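Side-chain contacts in endo-beta-mannanase (Rhizomucor miehei, PDB 4QP0), which probably hydrolyses internal beta-1,4-mannosidic linkages in mannans, galactomannans and glucomannans, as a secreted glycoside hydrolase of family 5: residues 117-120 with 121-124; 127-130 with 131-135; 77-81 with 82-86; 31-34 with 35-38; 296-299 with 300-303. All coordinates share one frame; numbering follows the deposited sequence.

Contact 1 of 5, residues 117-120 with 121-124. With SO4 (sulfate ion), chain B.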
loop_
_atom_site.group_PDB
_atom_site.type_symbol
_atom_site.label_atom_id
_atom_site.label_comp_id
_atom_site.label_asym_id
_atom_site.label_seq_id
_atom_site.Cartn_x
_atom_site.Cartn_y
_atom_site.Cartn_z
ATOM N N MET A 117 2.076 -13.538 -2.400
ATOM C CA MET A 117 2.814 -14.129 -3.521
ATOM C C MET A 117 3.046 -15.620 -3.351
ATOM O O MET A 117 3.021 -16.367 -4.325
ATOM C CB MET A 117 4.183 -13.470 -3.687
ATOM C CG MET A 117 4.171 -11.995 -4.016
ATOM S SD MET A 117 5.841 -11.342 -3.876
ATOM C CE MET A 117 5.522 -9.607 -4.179
ATOM N N ASP A 118 3.303 -16.037 -2.114
ATOM C CA ASP A 118 3.672 -17.425 -1.820
ATOM C C ASP A 118 2.569 -18.429 -2.208
ATOM O O ASP A 118 2.858 -19.590 -2.526
ATOM C CB ASP A 118 4.084 -17.582 -0.339
ATOM C CG ASP A 118 5.512 -17.070 -0.047
ATOM O OD1 ASP A 118 6.228 -16.645 -0.987
ATOM O OD2 ASP A 118 5.922 -17.104 1.137
ATOM N N TYR A 119 1.317 -17.971 -2.192
ATOM C CA TYR A 119 0.180 -18.793 -2.610
ATOM C C TYR A 119 0.290 -19.165 -4.091
ATOM O O TYR A 119 0.036 -20.312 -4.475
ATOM C CB TYR A 119 -1.139 -18.065 -2.344
ATOM C CG TYR A 119 -2.361 -18.963 -2.397
ATOM C CD1 TYR A 119 -2.959 -19.432 -1.223
ATOM C CD2 TYR A 119 -2.922 -19.342 -3.619
ATOM C CE1 TYR A 119 -4.077 -20.254 -1.271
ATOM C CE2 TYR A 119 -4.040 -20.162 -3.671
ATOM C CZ TYR A 119 -4.611 -20.612 -2.500
ATOM O OH TYR A 119 -5.716 -21.421 -2.562
ATOM N N TYR A 120 0.663 -18.183 -4.911
ATOM C CA TYR A 120 0.921 -18.386 -6.327
ATOM C C TYR A 120 2.043 -19.409 -6.521
ATOM O O TYR A 120 1.911 -20.346 -7.306
ATOM C CB TYR A 120 1.352 -17.076 -6.987
ATOM C CG TYR A 120 0.297 -16.004 -7.162
ATOM C CD1 TYR A 120 -0.359 -15.837 -8.387
ATOM C CD2 TYR A 120 -0.002 -15.110 -6.124
ATOM C CE1 TYR A 120 -1.300 -14.834 -8.565
ATOM C CE2 TYR A 120 -0.939 -14.101 -6.294
ATOM C CZ TYR A 120 -1.586 -13.964 -7.511
ATOM O OH TYR A 120 -2.514 -12.962 -7.677
ATOM N N VAL A 121 3.139 -19.214 -5.792
ATOM C CA VAL A 121 4.347 -20.024 -5.946
ATOM C C VAL A 121 4.119 -21.491 -5.568
ATOM O O VAL A 121 4.562 -22.395 -6.283
ATOM C CB VAL A 121 5.536 -19.428 -5.155
ATOM C CG1 VAL A 121 6.811 -20.219 -5.412
ATOM C CG2 VAL A 121 5.749 -17.970 -5.537
ATOM N N LYS A 122 3.436 -21.714 -4.447
ATOM C CA LYS A 122 3.114 -23.052 -3.966
ATOM C C LYS A 122 2.279 -23.808 -4.993
ATOM O O LYS A 122 2.664 -24.898 -5.436
ATOM C CB LYS A 122 2.366 -22.964 -2.632
ATOM C CG LYS A 122 1.856 -24.292 -2.085
ATOM C CD LYS A 122 1.031 -24.123 -0.816
ATOM C CE LYS A 122 -0.118 -23.134 -0.997
ATOM N NZ LYS A 122 -1.413 -23.636 -0.450
ATOM N N ASN A 123 1.159 -23.204 -5.387
ATOM C CA ASN A 123 0.169 -23.858 -6.247
ATOM C C ASN A 123 0.554 -23.990 -7.727
ATOM O O ASN A 123 0.013 -24.845 -8.431
ATOM C CB ASN A 123 -1.201 -23.199 -6.076
ATOM C CG ASN A 123 -1.765 -23.385 -4.677
ATOM O OD1 ASN A 123 -1.788 -22.452 -3.878
ATOM N ND2 ASN A 123 -2.214 -24.598 -4.371
ATOM N N PHE A 124 1.486 -23.163 -8.198
ATOM C CA PHE A 124 1.998 -23.304 -9.572
ATOM C C PHE A 124 3.194 -24.263 -9.710
ATOM O O PHE A 124 3.564 -24.652 -10.821
ATOM C CB PHE A 124 2.305 -21.937 -10.196
ATOM C CG PHE A 124 1.123 -21.310 -10.884
ATOM C CD1 PHE A 124 0.712 -21.760 -12.139
ATOM C CD2 PHE A 124 0.416 -20.275 -10.279
ATOM C CE1 PHE A 124 -0.383 -21.191 -12.774
ATOM C CE2 PHE A 124 -0.676 -19.698 -10.908
ATOM C CZ PHE A 124 -1.079 -20.158 -12.155
HETATM S S SO4 B . -6.136 -23.210 0.514
HETATM O O1 SO4 B . -5.063 -23.701 -0.378
HETATM O O2 SO4 B . -6.843 -24.355 1.136
HETATM O O3 SO4 B . -5.547 -22.367 1.584
HETATM O O4 SO4 B . -7.091 -22.408 -0.295
#

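Contact 2 of 5, residues 127-130 with 131-135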
loop_
_atom_site.group_PDB
_atom_site.type_symbol
_atom_site.label_atom_id
_atom_site.label_comp_id
_atom_site.label_asym_id
_atom_site.label_seq_id
_atom_site.Cartn_x
_atom_site.Cartn_y
_atom_site.Cartn_z
ATOM N N THR A 127 9.388 -23.168 -6.193
ATOM C CA THR A 127 10.034 -23.459 -4.905
ATOM C C THR A 127 10.668 -22.217 -4.267
ATOM O O THR A 127 10.937 -22.192 -3.063
ATOM C CB THR A 127 11.077 -24.602 -5.018
ATOM O OG1 THR A 127 11.706 -24.565 -6.307
ATOM C CG2 THR A 127 10.409 -25.967 -4.826
ATOM N N TYR A 128 10.891 -21.186 -5.078
ATOM C CA TYR A 128 11.521 -19.963 -4.615
ATOM C C TYR A 128 10.544 -18.796 -4.662
ATOM O O TYR A 128 9.811 -18.632 -5.635
ATOM C CB TYR A 128 12.750 -19.634 -5.463
ATOM C CG TYR A 128 13.785 -20.737 -5.557
ATOM C CD1 TYR A 128 14.741 -20.916 -4.554
ATOM C CD2 TYR A 128 13.826 -21.587 -6.668
ATOM C CE1 TYR A 128 15.696 -21.918 -4.644
ATOM C CE2 TYR A 128 14.778 -22.592 -6.771
ATOM C CZ TYR A 128 15.713 -22.756 -5.759
ATOM O OH TYR A 128 16.664 -23.755 -5.859
ATOM N N HIS A 129 10.554 -17.990 -3.601
ATOM C CA HIS A 129 9.724 -16.787 -3.477
ATOM C C HIS A 129 9.773 -15.933 -4.707
ATOM O O HIS A 129 8.739 -15.572 -5.269
ATOM C CB HIS A 129 10.176 -15.975 -2.268
ATOM C CG HIS A 129 9.404 -14.691 -2.068
ATOM N ND1 HIS A 129 8.282 -14.629 -1.330
ATOM C CD2 HIS A 129 9.643 -13.398 -2.531
ATOM C CE1 HIS A 129 7.822 -13.367 -1.325
ATOM N NE2 HIS A 129 8.655 -12.615 -2.061
ATOM N N ASP A 130 10.986 -15.623 -5.142
ATOM C CA ASP A 130 11.208 -14.760 -6.289
ATOM C C ASP A 130 10.893 -15.427 -7.634
ATOM O O ASP A 130 11.123 -14.822 -8.687
ATOM C CB ASP A 130 12.648 -14.252 -6.283
ATOM C CG ASP A 130 13.657 -15.368 -6.493
ATOM O OD1 ASP A 130 14.316 -15.382 -7.558
ATOM O OD2 ASP A 130 13.773 -16.239 -5.600
ATOM N N ASP A 131 10.382 -16.661 -7.605
ATOM C CA ASP A 131 9.830 -17.295 -8.813
ATOM C C ASP A 131 8.710 -16.427 -9.369
ATOM O O ASP A 131 8.527 -16.333 -10.591
ATOM C CB ASP A 131 9.278 -18.698 -8.522
ATOM C CG ASP A 131 10.344 -19.785 -8.572
ATOM O OD1 ASP A 131 11.373 -19.596 -9.253
ATOM O OD2 ASP A 131 10.134 -20.843 -7.942
ATOM N N PHE A 132 7.979 -15.782 -8.454
ATOM C CA PHE A 132 6.884 -14.871 -8.785
ATOM C C PHE A 132 7.325 -13.692 -9.660
ATOM O O PHE A 132 6.520 -13.135 -10.411
ATOM C CB PHE A 132 6.222 -14.359 -7.500
ATOM C CG PHE A 132 4.913 -13.662 -7.725
ATOM C CD1 PHE A 132 3.808 -14.362 -8.190
ATOM C CD2 PHE A 132 4.783 -12.309 -7.467
ATOM C CE1 PHE A 132 2.599 -13.723 -8.402
ATOM C CE2 PHE A 132 3.572 -11.662 -7.669
ATOM C CZ PHE A 132 2.482 -12.368 -8.143
ATOM N N TYR A 133 8.605 -13.336 -9.565
ATOM C CA TYR A 133 9.173 -12.211 -10.308
ATOM C C TYR A 133 9.634 -12.563 -11.721
ATOM O O TYR A 133 9.826 -11.668 -12.547
ATOM C CB TYR A 133 10.330 -11.578 -9.523
ATOM C CG TYR A 133 9.954 -11.098 -8.129
ATOM C CD1 TYR A 133 8.682 -10.596 -7.855
ATOM C CD2 TYR A 133 10.879 -11.127 -7.091
ATOM C CE1 TYR A 133 8.342 -10.156 -6.587
ATOM C CE2 TYR A 133 10.545 -10.689 -5.820
ATOM C CZ TYR A 133 9.277 -10.203 -5.575
ATOM O OH TYR A 133 8.937 -9.757 -4.314
ATOM N N THR A 134 9.796 -13.859 -12.003
ATOM C CA THR A 134 10.301 -14.311 -13.315
ATOM C C THR A 134 9.362 -15.248 -14.092
ATOM O O THR A 134 9.205 -15.113 -15.311
ATOM C CB THR A 134 11.708 -14.946 -13.212
ATOM O OG1 THR A 134 11.808 -15.731 -12.014
ATOM C CG2 THR A 134 12.772 -13.866 -13.196
ATOM N N ASN A 135 8.749 -16.186 -13.372
ATOM C CA ASN A 135 7.917 -17.243 -13.946
ATOM C C ASN A 135 6.765 -16.714 -14.796
ATOM O O ASN A 135 5.853 -16.083 -14.267
ATOM C CB ASN A 135 7.377 -18.123 -12.813
ATOM C CG ASN A 135 6.795 -19.428 -13.311
ATOM O OD1 ASN A 135 7.521 -20.318 -13.755
ATOM N ND2 ASN A 135 5.478 -19.555 -13.225
#

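Contact 3 of 5, residues 77-81 with 82-86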
loop_
_atom_site.group_PDB
_atom_site.type_symbol
_atom_site.label_atom_id
_atom_site.label_comp_id
_atom_site.label_asym_id
_atom_site.label_seq_id
_atom_site.Cartn_x
_atom_site.Cartn_y
_atom_site.Cartn_z
ATOM N N VAL A 77 -8.732 -19.609 -9.674
ATOM C CA VAL A 77 -10.092 -19.092 -9.849
ATOM C C VAL A 77 -10.367 -17.859 -8.984
ATOM O O VAL A 77 -9.784 -17.705 -7.902
ATOM C CB VAL A 77 -11.171 -20.184 -9.640
ATOM C CG1 VAL A 77 -10.973 -21.314 -10.642
ATOM C CG2 VAL A 77 -11.161 -20.718 -8.215
ATOM N N ILE A 78 -11.247 -16.989 -9.481
ATOM C CA ILE A 78 -11.549 -15.700 -8.847
ATOM C C ILE A 78 -12.983 -15.680 -8.312
ATOM O O ILE A 78 -13.893 -16.205 -8.950
ATOM C CB ILE A 78 -11.330 -14.530 -9.836
ATOM C CG1 ILE A 78 -9.865 -14.488 -10.303
ATOM C CG2 ILE A 78 -11.746 -13.200 -9.211
ATOM C CD1 ILE A 78 -9.599 -13.585 -11.492
ATOM N N ASN A 79 -13.174 -15.053 -7.152
ATOM C CA ASN A 79 -14.466 -15.035 -6.461
ATOM C C ASN A 79 -15.251 -13.738 -6.612
ATOM O O ASN A 79 -14.953 -12.739 -5.951
ATOM C CB ASN A 79 -14.267 -15.345 -4.975
ATOM C CG ASN A 79 -15.577 -15.505 -4.225
ATOM O OD1 ASN A 79 -16.626 -15.762 -4.826
ATOM N ND2 ASN A 79 -15.524 -15.361 -2.898
ATOM N N ASP A 80 -16.283 -13.777 -7.449
ATOM C CA ASP A 80 -17.144 -12.617 -7.680
ATOM C C ASP A 80 -18.332 -12.550 -6.719
ATOM O O ASP A 80 -19.182 -11.667 -6.857
ATOM C CB ASP A 80 -17.664 -12.613 -9.121
ATOM C CG ASP A 80 -16.558 -12.419 -10.156
ATOM O OD1 ASP A 80 -15.775 -11.445 -10.044
ATOM O OD2 ASP A 80 -16.493 -13.236 -11.100
ATOM N N ASN A 81 -18.401 -13.467 -5.754
ATOM C CA ASN A 81 -19.534 -13.513 -4.821
ATOM C C ASN A 81 -19.765 -12.196 -4.075
ATOM O O ASN A 81 -18.817 -11.501 -3.705
ATOM C CB ASN A 81 -19.392 -14.660 -3.814
ATOM C CG ASN A 81 -20.622 -14.827 -2.937
ATOM O OD1 ASN A 81 -20.700 -14.282 -1.840
ATOM N ND2 ASN A 81 -21.598 -15.566 -3.431
ATOM N N SER A 82 -21.038 -11.880 -3.860
ATOM C CA SER A 82 -21.454 -10.669 -3.171
ATOM C C SER A 82 -20.973 -10.613 -1.720
ATOM O O SER A 82 -20.590 -9.548 -1.235
ATOM C CB SER A 82 -22.982 -10.554 -3.212
ATOM O OG SER A 82 -23.465 -10.466 -4.545
ATOM N N ASP A 83 -20.986 -11.761 -1.042
ATOM C CA ASP A 83 -20.772 -11.821 0.411
ATOM C C ASP A 83 -19.430 -12.405 0.816
ATOM O O ASP A 83 -18.914 -12.102 1.897
ATOM C CB ASP A 83 -21.881 -12.640 1.073
ATOM C CG ASP A 83 -23.263 -12.113 0.753
ATOM O OD1 ASP A 83 -23.581 -10.974 1.174
ATOM O OD2 ASP A 83 -24.028 -12.842 0.080
ATOM N N THR A 84 -18.878 -13.266 -0.032
ATOM C CA THR A 84 -17.615 -13.924 0.288
ATOM C C THR A 84 -16.461 -13.356 -0.540
ATOM O O THR A 84 -15.295 -13.539 -0.188
ATOM C CB THR A 84 -17.688 -15.463 0.118
ATOM O OG1 THR A 84 -17.828 -15.792 -1.267
ATOM C CG2 THR A 84 -18.853 -16.059 0.917
ATOM N N GLY A 85 -16.792 -12.647 -1.619
ATOM C CA GLY A 85 -15.775 -12.136 -2.537
ATOM C C GLY A 85 -15.768 -10.647 -2.821
ATOM O O GLY A 85 -16.013 -9.817 -1.930
ATOM N N LEU A 86 -15.491 -10.327 -4.086
ATOM C CA LEU A 86 -15.234 -8.965 -4.562
ATOM C C LEU A 86 -16.378 -7.981 -4.367
ATOM O O LEU A 86 -16.162 -6.769 -4.401
ATOM C CB LEU A 86 -14.805 -8.993 -6.033
ATOM C CG LEU A 86 -13.407 -9.575 -6.272
ATOM C CD1 LEU A 86 -13.145 -9.817 -7.751
ATOM C CD2 LEU A 86 -12.331 -8.680 -5.661
HETATM O O HOH W 1 -18.110 -17.824 -3.393
#

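Contact 4 of 5, residues 31-34 with 35-38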
loop_
_atom_site.group_PDB
_atom_site.type_symbol
_atom_site.label_atom_id
_atom_site.label_comp_id
_atom_site.label_asym_id
_atom_site.label_seq_id
_atom_site.Cartn_x
_atom_site.Cartn_y
_atom_site.Cartn_z
ATOM N N THR A 31 -12.571 -7.857 5.243
ATOM C CA THR A 31 -13.156 -8.895 6.102
ATOM C C THR A 31 -14.152 -8.338 7.103
ATOM O O THR A 31 -14.778 -9.092 7.847
ATOM C CB THR A 31 -12.086 -9.704 6.870
ATOM O OG1 THR A 31 -11.308 -8.822 7.695
ATOM C CG2 THR A 31 -11.179 -10.481 5.906
ATOM N N SER A 32 -14.290 -7.019 7.120
ATOM C CA SER A 32 -15.129 -6.348 8.097
ATOM C C SER A 32 -16.602 -6.440 7.736
ATOM O O SER A 32 -16.961 -6.417 6.556
ATOM C CB SER A 32 -14.722 -4.879 8.226
ATOM O OG SER A 32 -13.426 -4.762 8.785
ATOM N N ASP A 33 -17.455 -6.529 8.757
ATOM C CA ASP A 33 -18.892 -6.428 8.536
ATOM C C ASP A 33 -19.236 -4.998 8.142
ATOM O O ASP A 33 -18.428 -4.089 8.326
ATOM C CB ASP A 33 -19.715 -6.934 9.737
ATOM C CG ASP A 33 -19.776 -5.943 10.899
ATOM O OD1 ASP A 33 -19.985 -4.726 10.695
ATOM O OD2 ASP A 33 -19.666 -6.408 12.046
ATOM N N GLN A 34 -20.433 -4.813 7.595
ATOM C CA GLN A 34 -20.802 -3.565 6.949
ATOM C C GLN A 34 -20.851 -2.378 7.907
ATOM O O GLN A 34 -20.403 -1.285 7.565
ATOM C CB GLN A 34 -22.104 -3.738 6.160
ATOM C CG GLN A 34 -21.985 -4.823 5.083
ATOM C CD GLN A 34 -22.824 -4.571 3.842
ATOM O OE1 GLN A 34 -23.951 -4.100 3.920
ATOM N NE2 GLN A 34 -22.273 -4.915 2.680
ATOM N N SER A 35 -21.347 -2.610 9.118
ATOM C CA SER A 35 -21.379 -1.575 10.152
ATOM C C SER A 35 -19.970 -1.029 10.420
ATOM O O SER A 35 -19.782 0.181 10.601
ATOM C CB SER A 35 -21.985 -2.138 11.436
ATOM O OG SER A 35 -21.986 -1.172 12.469
ATOM N N ASN A 36 -18.988 -1.931 10.414
ATOM C CA ASN A 36 -17.598 -1.569 10.677
ATOM C C ASN A 36 -16.884 -0.924 9.494
ATOM O O ASN A 36 -15.989 -0.098 9.686
ATOM C CB ASN A 36 -16.806 -2.770 11.199
ATOM C CG ASN A 36 -17.131 -3.103 12.645
ATOM O OD1 ASN A 36 -17.614 -2.256 13.406
ATOM N ND2 ASN A 36 -16.853 -4.342 13.037
ATOM N N VAL A 37 -17.286 -1.290 8.279
ATOM C CA VAL A 37 -16.777 -0.645 7.070
ATOM C C VAL A 37 -17.221 0.809 7.069
ATOM O O VAL A 37 -16.427 1.699 6.773
ATOM C CB VAL A 37 -17.233 -1.370 5.779
ATOM C CG1 VAL A 37 -16.869 -0.569 4.538
ATOM C CG2 VAL A 37 -16.614 -2.762 5.700
ATOM N N LYS A 38 -18.486 1.032 7.421
ATOM C CA LYS A 38 -19.051 2.376 7.568
ATOM C C LYS A 38 -18.367 3.167 8.679
ATOM O O LYS A 38 -18.108 4.362 8.531
ATOM C CB LYS A 38 -20.562 2.300 7.835
ATOM C CG LYS A 38 -21.439 2.468 6.599
ATOM C CD LYS A 38 -22.838 1.899 6.813
ATOM C CE LYS A 38 -23.789 2.345 5.708
ATOM N NZ LYS A 38 -24.950 1.426 5.487
HETATM O O HOH W 2 -16.345 -6.721 11.737
#

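Contact 5 of 5, residues 296-299 with 300-303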
loop_
_atom_site.group_PDB
_atom_site.type_symbol
_atom_site.label_atom_id
_atom_site.label_comp_id
_atom_site.label_asym_id
_atom_site.label_seq_id
_atom_site.Cartn_x
_atom_site.Cartn_y
_atom_site.Cartn_z
ATOM N N LEU A 296 4.577 2.825 15.469
ATOM C CA LEU A 296 5.323 2.496 16.671
ATOM C C LEU A 296 4.435 1.651 17.586
ATOM O O LEU A 296 3.216 1.867 17.651
ATOM C CB LEU A 296 5.819 3.766 17.370
ATOM C CG LEU A 296 6.922 4.512 16.602
ATOM C CD1 LEU A 296 7.204 5.867 17.233
ATOM C CD2 LEU A 296 8.196 3.675 16.491
ATOM N N SER A 297 5.059 0.687 18.267
ATOM C CA SER A 297 4.364 -0.356 19.040
ATOM C C SER A 297 3.582 0.119 20.260
ATOM O O SER A 297 2.717 -0.604 20.754
ATOM C CB SER A 297 5.357 -1.428 19.508
ATOM O OG SER A 297 6.038 -2.013 18.418
ATOM N N THR A 298 3.900 1.295 20.785
ATOM C CA THR A 298 3.215 1.741 21.997
ATOM C C THR A 298 2.682 3.150 21.868
ATOM O O THR A 298 3.220 3.971 21.120
ATOM C CB THR A 298 4.103 1.645 23.263
ATOM O OG1 THR A 298 5.288 2.431 23.091
ATOM C CG2 THR A 298 4.485 0.203 23.559
ATOM N N ASP A 299 1.615 3.412 22.614
ATOM C CA ASP A 299 1.029 4.735 22.712
ATOM C C ASP A 299 2.123 5.744 23.034
ATOM O O ASP A 299 2.292 6.743 22.327
ATOM C CB ASP A 299 -0.043 4.735 23.808
ATOM C CG ASP A 299 -0.571 6.116 24.108
ATOM O OD1 ASP A 299 -1.380 6.627 23.307
ATOM O OD2 ASP A 299 -0.168 6.690 25.144
ATOM N N ALA A 300 2.876 5.455 24.095
ATOM C CA ALA A 300 3.946 6.322 24.574
ATOM C C ALA A 300 5.048 6.582 23.530
ATOM O O ALA A 300 5.561 7.690 23.457
ATOM C CB ALA A 300 4.536 5.759 25.860
ATOM N N LEU A 301 5.409 5.574 22.729
ATOM C CA LEU A 301 6.359 5.786 21.628
ATOM C C LEU A 301 5.767 6.688 20.559
ATOM O O LEU A 301 6.448 7.551 20.012
ATOM C CB LEU A 301 6.803 4.466 21.000
ATOM C CG LEU A 301 7.854 3.627 21.736
ATOM C CD1 LEU A 301 8.162 2.384 20.921
ATOM C CD2 LEU A 301 9.138 4.395 22.029
ATOM N N ARG A 302 4.485 6.492 20.280
ATOM C CA ARG A 302 3.793 7.287 19.284
ATOM C C ARG A 302 3.627 8.756 19.704
ATOM O O ARG A 302 3.914 9.654 18.913
ATOM C CB ARG A 302 2.463 6.631 18.919
ATOM C CG ARG A 302 2.634 5.249 18.292
ATOM C CD ARG A 302 1.339 4.695 17.717
ATOM N NE ARG A 302 0.331 4.391 18.733
ATOM C CZ ARG A 302 0.112 3.188 19.258
ATOM N NH1 ARG A 302 0.825 2.129 18.874
ATOM N NH2 ARG A 302 -0.844 3.030 20.159
ATOM N N VAL A 303 3.209 9.016 20.942
ATOM C CA VAL A 303 3.117 10.417 21.420
ATOM C C VAL A 303 4.485 11.117 21.435
ATOM O O VAL A 303 4.566 12.345 21.343
ATOM C CB VAL A 303 2.393 10.568 22.787
ATOM C CG1 VAL A 303 1.015 9.937 22.741
ATOM C CG2 VAL A 303 3.203 9.989 23.938
HETATM O O HOH W 3 -1.422 5.999 20.263
#

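Contact 1 of 5, residues 117-120 with 121-124
Tyr119 meets Lys122 and Asn123 in a contact between successive turns of helix 116-124, a short helix at the periphery of the barrel. The backbone runs through four i to i+4 hydrogen bonds, the shortest from Lys122 N to Asp118 O at 2.9 Å. Tyr119 has CG anti to its own N (chi1 -165°), which swings the ring along the helix toward its next turn. There the amide group of Asn123 lies over one face of the ring, toward its rim, the two planes 43° apart. The long chain of Lys122, bent at its last two torsions, brings NZ 4.8 Å from the centroid of the Tyr119 ring, an off-centre cation-pi interaction that a flexible, charged residue can make at the solvent boundary. Tyr119 OH, also hydrogen-bonded to Trp69 N, donates to O4 of a sulfate ion at 2.8 Å, and Lys122 NZ stands 3.7 Å from sulfate O1, so the ammonium probably adds electrostatic attraction. The sulfate probably comes from the crystallisation liquor; Ser61 holds it too. Met117, Tyr120 and Val121 are buried, whereas Tyr119 and Lys122 lie on the sulfate side. Val121 CG2 packs 3.4 Å from Met117 O, Tyr120 bonds through its hydroxyl to Gln67, and Phe124 sets its ring edge-to-face with Trp69. This is a short extra helix in the connection after barrel strand 102-106, held by i to i+4 bonds and i, i+3 and i, i+4 side-chain contacts.

Contact 2 of 5, residues 127-130 with 131-135
Asp131 folds back on Thr127 and Tyr128 in the connection between helices 116-124 and 136-151, a run of turns with helical torsions at 131-133 in this TIM-barrel protein. Its CG lies anti to the carbonyl carbon (chi1 -85°), and this carries the carboxylate back along the chain to two amides. OD2 accepts from Tyr128 N at 3.0 Å in a nearly straight bond, met from above the carboxylate plane, and more weakly from Thr127 N. A short acid suits the place: it reaches back three and four residues and answers two N-H groups with one oxygen. The Tyr128 ring stands almost perpendicular to the carboxylate, at 81°, with OD2 beside its edge. Three consecutive i to i+3 bonds close the turns, Asp131 N to Tyr128 O at 2.8 Å, Phe132 N to His129 O at 3.3 Å and Tyr133 N to Asp130 O at 3.1 Å, each donor above the carbonyl plane. Asp130 takes the torsion that sets CG between its N and carbonyl carbon (chi1 66°), sending the carboxylate off to Ser187 N and leaving CB against the Tyr133 ring. His129 and Tyr133 meet obliquely, and each polar end is occupied elsewhere: the imidazole bonds to Asn110 and Asp118, the phenol to Arg177 O. Where Tyr133 passes Asp130, its CD2 lies 3.7 Å from Asp130 CB.

Contact 3 of 5, residues 77-81 with 82-86
An Asx turn at Asn79 and a second asparagine, Asn81, that grips the chain ahead of it organise the loop joining strand 75-78 to helix 87-98. Across this loop Asn79 ND2 donates to Thr84 OG1 at 2.9 Å, almost perfectly straight (175°) and in the plane of its amide, while its OD1 closes the Asx turn by accepting from Asn81 N. A water bridges the two side chains, giving a proton to Asn79 OD1 and lying 3.0 Å from Thr84 OG1. ND2 is also bonded to Trp65 O, so both ends of the amide are engaged and its rotation is fixed. Asn81 carries CG anti to the backbone N (chi1 -174°), which turns its amide oxygen over the following residues. That one atom accepts from Asp83 N at 2.7 Å, above the carbonyl plane, and from Thr84 N at 2.8 Å, in the plane and on a lone pair. The loop closes through Leu86 N to Asn79 O at 3.1 Å, and Gly85 CA approaches Asn79 O at 3.6 Å in a CA-H...O contact. Beyond the polar net, Leu86 CD1 touches Ile78 CG2 at 3.9 Å, and Asp80, bonded to His148, borders the same leucine. Asparagine suits position 79 because one short side chain offers a donor and an acceptor; at Asn81 a short amide puts its oxygen within reach of two successive N-H groups. The two amide oxygens take up the N-H groups of Asn81, Asp83 and Thr84, and the threonine hydroxyl holds the Asn79 amide, so side-chain and backbone bonds together hold a loop without regular structure.

Contact 4 of 5, residues 31-34 with 35-38
Asp33 and Asn36 cross at a slant in the first turn of helix 34-47, their carboxylate and amide planes only 21° apart. Asp33 is the N-cap. Its CG sits between the backbone N and the carbonyl carbon (chi1 77°), a position that curls the short side chain over the start of the helix, where OD1 accepts from Asn36 N at 3.0 Å, nearly along the C-O axis. Aspartate suits the cap because OD1 supplies the better-aligned acceptor for a first-turn N-H, which has only a weak bond to Asp33 O besides, and its charge probably interacts favourably with the positive end of the helix dipole. The two side chains do not bond directly: Asn36 ND2 is 3.6 Å from Asp33 OD2, and a water bridges them. That water accepts from Asn36 ND2 at 2.8 Å and from Asp33 N, and gives a weak bond to Asp33 OD2, so it ties the amide to both the backbone and the carboxylate of the cap. The main chain takes over at once, with Val37 N bonded to Asp33 O and Lys38 N to Gln34 O. On another flank of the turn, Val37 CG2 makes a van der Waals contact with Ser32 CB at 3.8 Å; the hydroxyl of that serine is bonded to Tyr28 O. Val37 continues inward onto Tyr91 and Ile92, and Lys38 reaches Gln95, so this first turn rests against helix 87-98, while the preceding loop leads back to strand 17-25 of the barrel.

Contact 5 of 5, residues 296-299 with 300-303
Hydrogen bonds dominate where the loop residues Leu296 and Thr298 meet the first turn of helix 299-315, which Asp299 begins. Thr298 is the N-cap: its OG1, set between the backbone N and the carbonyl carbon (chi1 58°), accepts from Leu301 N at 3.2 Å. A threonine hydroxyl is short enough to turn onto the amide three residues on. Arg302 N to Thr298 O (2.9 Å) and Val303 N to Asp299 O (2.8 Å) then start the regular helical pattern. The side chain of Arg302, bent at its third torsion (chi3 -67°), doubles back over the loop, and NH1 gives Leu296 O a 2.7 Å bond lying close to the guanidinium plane; Gly335 O is a further acceptor of NH1. At another edge, NE donates to a water at 2.8 Å, which in turn donates to Asp299 OD1. Thus the opposite charges, with 4.8 Å between Asp299 OD1 and Arg302 NH2, are joined through solvent. Packing comes next: Thr298 C and Asp299 N lie over one face of the guanidinium, so the flat group is both bonded at its rim and packed on its face. Apolar contact joins Leu296 CB to Leu301 CB at 3.8 Å, and the Leu296 side chain reaches on to Trp309. Strand 289-294, this loop and helix 299-315, here capped by Thr298, make up the beta-alpha unit repeated in a TIM barrel.

All five contacts are local and lie about 20 to 22 Å from the centre of the chain, around the periphery of the barrel. Contacts 1 and 2 pack against each other: their centres are 9 Å apart, Asp118 OD1 lies 2.9 Å from His129 ND1 in a probable hydrogen bond, and Tyr120 CG packs 3.5 Å from Phe132 CE1. Contacts 3 and 4 are neighbours without touching, about 6 Å apart at their nearest atoms, and Arg88 links them by bonding to Asp83 O and Ser32 O. Contact 5 is remote, its centre 26 Å from contact 4 and 37 Å from contact 3. The sulfate belongs to contact 1 alone.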